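Local coordinates for DNA-binding protein HU (Anabaena sp., PDB 1P71) that binds and bends DNA as a histone-like homodimer, wrapping it to stabilise it against denaturation, and is essential for heterocyst differentiation, at a contact of chain A with DNA and the interface of chains A and B. Coordinates in Å, arbitrary orientation; residue numbers count along the deposited sequence, not the author numbering. Chains: chain A/B, DNA-binding protein HU.

Contact 1: a contact of chain A with DNA. Residues chain A 60-63. With nucleotides of chain D; nucleotides of chain C.
A:Pro63 lies against the unpaired thymine DT5 of chain D. Its CB sits over the face of the base, 3.6 Å from the ring centroid, a CH-pi contact. The next ring carbon, CG, packs on DT16 of chain C, 3.5 Å from base atom C2. The proline is thus wedged between bases of the two strands. This is the intercalating proline of HU, which inserts between bases where the DNA is kinked.

The backbone of A:Arg61 bonds to both strands. Its N donates to O2 of DT15 of chain C, on the minor-groove edge of the base, at 3.0 Å. Its carbonyl O accepts a hydrogen bond from N3 of DT5 at 2.7 Å; the bond is nearly straight (171° at H), but the donor stands above the carbonyl plane. DT15 is paired with DA6 of chain D.

Charge enters through the A:Arg61 side chain. Its aliphatic part runs beside O2 of DT5, and the chain bends at chi3 (-77°). NE then reaches water 1, which lies 2.8 Å from N3 of DA6. NH2 meets water 2 in the guanidinium plane, and that water contacts O3' of DA6. The positive group is linked here to base and sugar through water, and is likely to ease the negative charge of the backbone.

The amide of A:Asn62 lies against the sugar of DT16, with OD1 3.5 Å from C4'. Cut back to alanine, the residue would lose this amide, which would probably open a gap beside the DT16 sugar.

A:Gly60 and A:Arg61 end strand 58-61. A:Asn62 and A:Pro63 begin the loop at the tip of the DNA-binding beta-arm.

Contact 2: the interface of chains A and B. Residues chain A 36-37, 52, 75-77; chain B 85, 89-90.
B:Val89 packs against chain A with both methyl branches, and it buries 97 Å² there. Apolar contacts carry most of this patch. With chi1 at 175°, CG1 turns towards the strands of chain A and CG2 towards the end of helix 18-37. CG1 lies 3.7 Å from CB of A:Arg75 and also touches CA of A:Val76. CG2 meets CG1 of A:Val36 at 4.0 Å. CB faces CD of A:Pro77.

The ring of B:Phe85 makes the second apolar group. CB of A:Pro77 lies over one face, 3.9 Å from the centroid and offset towards the rim, in a CH-pi contact. A:Val36 comes to the edge instead. Its CB lies in the ring plane, and its CG1 is 3.8 Å from CE1. The ring is therefore packed on a face and on an edge by two different elements of chain A.

Polar atoms border the apolar ones. OG of A:Ser52 rests 3.4 Å from CG1 of B:Val89. The carbonyl O of A:Arg75 is equally near CB of B:Ala90. These are packing contacts.

Water 3 lies between the chains, but its bridge to chain B is doubtful. NH1 of A:Arg75 meets water 3 at 3.0 Å, at the edge of the guanidinium and in its plane. The side chain is extended from CG to NE, which carries the group out to this water. O of A:Ser37 is near the same water. The contact of water 3 with O of B:Val89 is too short to rely on.

In the homodimer, the C-terminal helix 83-89 of chain B packs against strands 48-55 and 74-81 and the end of helix 18-37 of chain A.

Contact 1: a contact of chain A with DNA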
ATOM      1  N   GLY A  60      24.904 -11.771  -2.593  1.00 28.95           N
ATOM      2  CA  GLY A  60      25.137 -10.991  -1.401  1.00 27.83           C
ATOM      3  C   GLY A  60      26.467 -11.415  -0.822  1.00 27.68           C
ATOM      4  O   GLY A  60      27.263 -12.110  -1.466  1.00 27.47           O
ATOM      5  N   ARG A  61      26.704 -11.005   0.412  1.00 27.51           N
ATOM      6  CA  ARG A  61      27.927 -11.343   1.121  1.00 26.69           C
ATOM      7  C   ARG A  61      27.589 -11.507   2.589  1.00 27.09           C
ATOM      8  O   ARG A  61      26.843 -10.701   3.151  1.00 26.76           O
ATOM      9  CB  ARG A  61      28.946 -10.232   0.948  1.00 26.11           C
ATOM     10  CG  ARG A  61      30.366 -10.617   1.285  1.00 24.49           C
ATOM     11  CD  ARG A  61      31.342  -9.489   1.105  1.00 22.77           C
ATOM     12  NE  ARG A  61      31.656  -9.286  -0.307  1.00 21.77           N
ATOM     13  CZ  ARG A  61      32.503 -10.033  -0.994  1.00 22.16           C
ATOM     14  NH1 ARG A  61      33.141 -11.042  -0.400  1.00 21.49           N
ATOM     15  NH2 ARG A  61      32.735  -9.761  -2.275  1.00 21.75           N
ATOM     16  N   ASN A  62      28.142 -12.564   3.184  1.00 26.71           N
ATOM     17  CA  ASN A  62      28.030 -12.865   4.608  1.00 26.65           C
ATOM     18  C   ASN A  62      28.886 -11.883   5.441  1.00 26.66           C
ATOM     19  O   ASN A  62      30.098 -11.853   5.274  1.00 27.15           O
ATOM     20  CB  ASN A  62      28.491 -14.317   4.816  1.00 26.27           C
ATOM     21  CG  ASN A  62      28.022 -14.920   6.133  1.00 26.54           C
ATOM     22  OD1 ASN A  62      28.326 -14.414   7.218  1.00 27.04           O
ATOM     23  ND2 ASN A  62      27.313 -16.034   6.040  1.00 26.39           N
ATOM     24  N   PRO A  63      28.278 -11.087   6.332  1.00 26.66           N
ATOM     25  CA  PRO A  63      29.020 -10.040   7.054  1.00 27.04           C
ATOM     26  C   PRO A  63      29.974 -10.600   8.094  1.00 28.03           C
ATOM     27  O   PRO A  63      30.934  -9.912   8.488  1.00 27.91           O
ATOM     28  CB  PRO A  63      27.930  -9.204   7.735  1.00 26.09           C
ATOM     29  CG  PRO A  63      26.711  -9.972   7.648  1.00 25.76           C
ATOM     30  CD  PRO A  63      26.858 -11.119   6.717  1.00 26.31           C
TER
ATOM     31  P    DT D   5      29.381  -2.331   7.968  1.00 38.98           P
ATOM     32  OP1  DT D   5      30.704  -1.676   8.091  1.00 40.36           O
ATOM     33  OP2  DT D   5      28.368  -1.832   6.996  1.00 35.61           O
ATOM     34  O5'  DT D   5      29.559  -3.885   7.631  1.00 35.75           O
ATOM     35  C5'  DT D   5      30.614  -4.686   8.100  1.00 33.26           C
ATOM     36  C4'  DT D   5      31.200  -5.337   6.861  1.00 31.78           C
ATOM     37  O4'  DT D   5      30.304  -6.286   6.231  1.00 29.55           O
ATOM     38  C3'  DT D   5      31.539  -4.365   5.756  1.00 31.39           C
ATOM     39  O3'  DT D   5      32.831  -4.761   5.311  1.00 32.23           O
ATOM     40  C2'  DT D   5      30.358  -4.474   4.766  1.00 28.42           C
ATOM     41  C1'  DT D   5      30.049  -5.961   4.854  1.00 27.13           C
ATOM     42  N1   DT D   5      28.682  -6.526   4.774  1.00 26.51           N
ATOM     43  C2   DT D   5      28.489  -7.749   4.159  1.00 26.04           C
ATOM     44  O2   DT D   5      29.375  -8.326   3.567  1.00 24.92           O
ATOM     45  N3   DT D   5      27.199  -8.246   4.222  1.00 26.32           N
ATOM     46  C4   DT D   5      26.136  -7.653   4.884  1.00 26.57           C
ATOM     47  O4   DT D   5      25.038  -8.172   4.909  1.00 27.57           O
ATOM     48  C5   DT D   5      26.411  -6.395   5.541  1.00 25.53           C
ATOM     49  C7   DT D   5      25.353  -5.643   6.290  1.00 26.18           C
ATOM     50  C6   DT D   5      27.653  -5.910   5.475  1.00 26.29           C
ATOM     51  P    DA D   6      33.539  -4.008   4.090  1.00 35.07           P
ATOM     52  OP1  DA D   6      34.961  -4.383   4.221  1.00 35.28           O
ATOM     53  OP2  DA D   6      33.058  -2.612   3.897  1.00 32.33           O
ATOM     54  O5'  DA D   6      32.888  -4.824   2.880  1.00 32.39           O
ATOM     55  C5'  DA D   6      33.705  -5.309   1.876  1.00 30.35           C
ATOM     56  C4'  DA D   6      32.843  -5.729   0.716  1.00 27.44           C
ATOM     57  O4'  DA D   6      31.434  -5.801   1.051  1.00 27.68           O
ATOM     58  C3'  DA D   6      32.956  -4.702  -0.373  1.00 24.36           C
ATOM     59  O3'  DA D   6      33.147  -5.394  -1.566  1.00 25.71           O
ATOM     60  C2'  DA D   6      31.642  -3.951  -0.341  1.00 24.07           C
ATOM     61  C1'  DA D   6      30.700  -5.046   0.102  1.00 24.51           C
ATOM     62  N9   DA D   6      29.533  -4.588   0.840  1.00 24.64           N
ATOM     63  C8   DA D   6      29.429  -3.463   1.607  1.00 23.99           C
ATOM     64  N7   DA D   6      28.263  -3.335   2.179  1.00 24.52           N
ATOM     65  C5   DA D   6      27.565  -4.442   1.739  1.00 22.15           C
ATOM     66  C6   DA D   6      26.269  -4.870   1.989  1.00 21.92           C
ATOM     67  N6   DA D   6      25.461  -4.176   2.786  1.00 21.74           N
ATOM     68  N1   DA D   6      25.864  -6.016   1.409  1.00 21.63           N
ATOM     69  C2   DA D   6      26.705  -6.716   0.629  1.00 20.91           C
ATOM     70  N3   DA D   6      27.965  -6.391   0.317  1.00 22.13           N
ATOM     71  C4   DA D   6      28.330  -5.242   0.924  1.00 22.67           C
TER
ATOM     72  P    DT C  15      17.830 -11.875   3.334  1.00 31.95           P
ATOM     73  OP1  DT C  15      17.276 -13.223   3.121  1.00 32.35           O
ATOM     74  OP2  DT C  15      17.485 -11.034   4.496  1.00 31.55           O
ATOM     75  O5'  DT C  15      19.403 -12.063   3.372  1.00 32.47           O
ATOM     76  C5'  DT C  15      20.050 -13.089   2.620  1.00 28.09           C
ATOM     77  C4'  DT C  15      21.520 -12.747   2.668  1.00 25.42           C
ATOM     78  O4'  DT C  15      21.686 -11.394   2.229  1.00 23.45           O
ATOM     79  C3'  DT C  15      22.138 -12.728   4.048  1.00 24.35           C
ATOM     80  O3'  DT C  15      22.609 -14.021   4.301  1.00 27.25           O
ATOM     81  C2'  DT C  15      23.334 -11.803   3.868  1.00 24.93           C
ATOM     82  C1'  DT C  15      22.963 -10.990   2.622  1.00 23.97           C
ATOM     83  N1   DT C  15      22.936  -9.541   2.865  1.00 23.63           N
ATOM     84  C2   DT C  15      23.780  -8.748   2.127  1.00 22.21           C
ATOM     85  O2   DT C  15      24.521  -9.164   1.255  1.00 21.48           O
ATOM     86  N3   DT C  15      23.705  -7.420   2.429  1.00 21.27           N
ATOM     87  C4   DT C  15      22.907  -6.811   3.364  1.00 21.66           C
ATOM     88  O4   DT C  15      22.949  -5.604   3.528  1.00 21.77           O
ATOM     89  C5   DT C  15      22.055  -7.692   4.112  1.00 21.59           C
ATOM     90  C7   DT C  15      21.141  -7.148   5.163  1.00 22.83           C
ATOM     91  C6   DT C  15      22.104  -9.003   3.835  1.00 23.05           C
ATOM     92  P    DT C  16      22.128 -14.930   5.510  1.00 30.72           P
ATOM     93  OP1  DT C  16      22.521 -16.304   5.133  1.00 30.48           O
ATOM     94  OP2  DT C  16      20.758 -14.559   5.904  1.00 28.69           O
ATOM     95  O5'  DT C  16      23.071 -14.445   6.689  1.00 30.55           O
ATOM     96  C5'  DT C  16      24.419 -14.827   6.728  1.00 28.42           C
ATOM     97  C4'  DT C  16      24.899 -14.459   8.106  1.00 28.25           C
ATOM     98  O4'  DT C  16      24.749 -13.032   8.245  1.00 28.38           O
ATOM     99  C3'  DT C  16      24.091 -15.059   9.232  1.00 28.72           C
ATOM    100  O3'  DT C  16      25.052 -15.535  10.166  1.00 32.37           O
ATOM    101  C2'  DT C  16      23.242 -13.892   9.754  1.00 27.24           C
ATOM    102  C1'  DT C  16      24.142 -12.692   9.455  1.00 26.90           C
ATOM    103  N1   DT C  16      23.448 -11.396   9.188  1.00 26.45           N
ATOM    104  C2   DT C  16      23.937 -10.212   9.697  1.00 26.28           C
ATOM    105  O2   DT C  16      24.939 -10.141  10.388  1.00 26.61           O
ATOM    106  N3   DT C  16      23.191  -9.102   9.371  1.00 26.49           N
ATOM    107  C4   DT C  16      22.036  -9.064   8.597  1.00 27.72           C
ATOM    108  O4   DT C  16      21.440  -8.025   8.355  1.00 28.94           O
ATOM    109  C5   DT C  16      21.578 -10.334   8.087  1.00 26.97           C
ATOM    110  C7   DT C  16      20.347 -10.452   7.246  1.00 24.13           C
ATOM    111  C6   DT C  16      22.300 -11.412   8.408  1.00 27.49           C
TER
HETATM  112  O   HOH W   1      29.517  -7.767  -1.594  1.00 37.20           O
HETATM  113  O   HOH W   2      31.494  -7.259  -3.480  1.00 41.38           O

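Contact 2: the interface of chains A and B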
ATOM      1  N   VAL A  36      -3.026 -10.661  -4.337  1.00 28.30           N
ATOM      2  CA  VAL A  36      -1.618 -10.439  -4.668  1.00 28.61           C
ATOM      3  C   VAL A  36      -0.820 -11.758  -4.635  1.00 28.73           C
ATOM      4  O   VAL A  36      -0.039 -12.031  -5.543  1.00 28.66           O
ATOM      5  CB  VAL A  36      -0.993  -9.324  -3.798  1.00 29.14           C
ATOM      6  CG1 VAL A  36       0.572  -9.296  -3.928  1.00 29.94           C
ATOM      7  CG2 VAL A  36      -1.610  -7.961  -4.158  1.00 28.54           C
ATOM      8  N   SER A  37      -1.050 -12.576  -3.609  1.00 29.01           N
ATOM      9  CA  SER A  37      -0.378 -13.879  -3.442  1.00 29.76           C
ATOM     10  C   SER A  37      -0.605 -14.881  -4.567  1.00 29.55           C
ATOM     11  O   SER A  37       0.240 -15.761  -4.807  1.00 29.03           O
ATOM     12  CB  SER A  37      -0.733 -14.504  -2.075  1.00 29.58           C
ATOM     13  OG  SER A  37      -0.405 -13.572  -1.027  1.00 33.26           O
ATOM     14  N   SER A  52       2.402  -8.434  -7.042  1.00 28.53           N
ATOM     15  CA  SER A  52       3.551  -9.265  -6.784  1.00 28.56           C
ATOM     16  C   SER A  52       4.626  -8.884  -7.824  1.00 28.36           C
ATOM     17  O   SER A  52       4.325  -8.715  -9.001  1.00 27.80           O
ATOM     18  CB  SER A  52       3.119 -10.725  -6.928  1.00 29.14           C
ATOM     19  OG  SER A  52       4.036 -11.604  -6.332  1.00 30.20           O
ATOM     20  N   ARG A  75       9.584 -13.596  -4.854  1.00 28.75           N
ATOM     21  CA  ARG A  75       8.538 -12.635  -5.211  1.00 28.60           C
ATOM     22  C   ARG A  75       8.264 -11.807  -3.985  1.00 28.60           C
ATOM     23  O   ARG A  75       8.328 -12.308  -2.862  1.00 28.91           O
ATOM     24  CB  ARG A  75       7.220 -13.306  -5.603  1.00 28.91           C
ATOM     25  CG  ARG A  75       7.292 -14.493  -6.540  1.00 29.92           C
ATOM     26  CD  ARG A  75       6.007 -15.320  -6.575  1.00 30.28           C
ATOM     27  NE  ARG A  75       6.049 -16.366  -7.602  1.00 31.90           N
ATOM     28  CZ  ARG A  75       5.124 -17.326  -7.779  1.00 31.30           C
ATOM     29  NH1 ARG A  75       4.069 -17.430  -6.983  1.00 31.53           N
ATOM     30  NH2 ARG A  75       5.272 -18.190  -8.762  1.00 33.08           N
ATOM     31  N   VAL A  76       7.938 -10.538  -4.195  1.00 28.29           N
ATOM     32  CA  VAL A  76       7.621  -9.643  -3.096  1.00 28.53           C
ATOM     33  C   VAL A  76       6.378  -8.833  -3.428  1.00 28.15           C
ATOM     34  O   VAL A  76       6.131  -8.531  -4.586  1.00 28.11           O
ATOM     35  CB  VAL A  76       8.792  -8.662  -2.821  1.00 29.38           C
ATOM     36  CG1 VAL A  76      10.053  -9.424  -2.338  1.00 29.89           C
ATOM     37  CG2 VAL A  76       9.085  -7.806  -4.060  1.00 28.09           C
ATOM     38  N   PRO A  77       5.597  -8.466  -2.420  1.00 28.53           N
ATOM     39  CA  PRO A  77       4.474  -7.555  -2.650  1.00 28.50           C
ATOM     40  C   PRO A  77       4.988  -6.124  -2.938  1.00 28.71           C
ATOM     41  O   PRO A  77       6.035  -5.713  -2.409  1.00 28.92           O
ATOM     42  CB  PRO A  77       3.679  -7.648  -1.339  1.00 28.86           C
ATOM     43  CG  PRO A  77       4.631  -8.148  -0.311  1.00 28.14           C
ATOM     44  CD  PRO A  77       5.726  -8.863  -1.001  1.00 28.26           C
TER
ATOM     45  N   PHE B  85       1.905 -10.850   4.925  1.00 26.87           N
ATOM     46  CA  PHE B  85       1.825 -10.517   3.506  1.00 27.14           C
ATOM     47  C   PHE B  85       3.047 -11.022   2.721  1.00 27.57           C
ATOM     48  O   PHE B  85       2.906 -11.601   1.642  1.00 27.99           O
ATOM     49  CB  PHE B  85       1.711  -9.000   3.368  1.00 26.93           C
ATOM     50  CG  PHE B  85       1.086  -8.545   2.087  1.00 27.34           C
ATOM     51  CD1 PHE B  85       0.947  -9.418   1.001  1.00 28.31           C
ATOM     52  CD2 PHE B  85       0.652  -7.242   1.952  1.00 25.98           C
ATOM     53  CE1 PHE B  85       0.383  -8.993  -0.188  1.00 26.68           C
ATOM     54  CE2 PHE B  85       0.083  -6.810   0.748  1.00 27.18           C
ATOM     55  CZ  PHE B  85      -0.055  -7.709  -0.312  1.00 26.31           C
ATOM     56  N   VAL B  89       3.107 -14.286  -0.162  1.00 28.42           N
ATOM     57  CA  VAL B  89       3.645 -14.090  -1.520  1.00 28.89           C
ATOM     58  C   VAL B  89       4.844 -15.029  -1.797  1.00 28.36           C
ATOM     59  O   VAL B  89       5.021 -15.552  -2.905  1.00 28.15           O
ATOM     60  CB  VAL B  89       4.001 -12.562  -1.740  1.00 28.03           C
ATOM     61  CG1 VAL B  89       4.673 -12.320  -3.067  1.00 28.75           C
ATOM     62  CG2 VAL B  89       2.757 -11.713  -1.656  1.00 27.96           C
ATOM     63  N   ALA B  90       5.646 -15.259  -0.762  1.00 28.97           N
ATOM     64  CA  ALA B  90       6.858 -16.071  -0.849  1.00 29.19           C
ATOM     65  C   ALA B  90       7.049 -16.943   0.395  1.00 30.02           C
ATOM     66  O   ALA B  90       7.820 -16.581   1.296  1.00 29.60           O
ATOM     67  CB  ALA B  90       8.069 -15.176  -1.046  1.00 29.39           C
TER
HETATM   68  O   HOH W   3       3.389 -15.669  -4.666  1.00 53.13           O

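Contact 1 and contact 2 lie about 24 Å apart, measured between the centres of their C-alpha atoms. They share no residue. Contact 1 is at the far end of the beta-arm and contact 2 is in the dimer body. The chain joins them: strand 48-55 passes contact 2 and leads towards the arm, and strand 74-81 returns from it to contact 2. Pairing of the subunits therefore probably steadies the roots of the arms, while the tips contact DNA. The two-fold symmetry gives each contact element a twin, so the dimer presents two arms, consistent with bending DNA at two places.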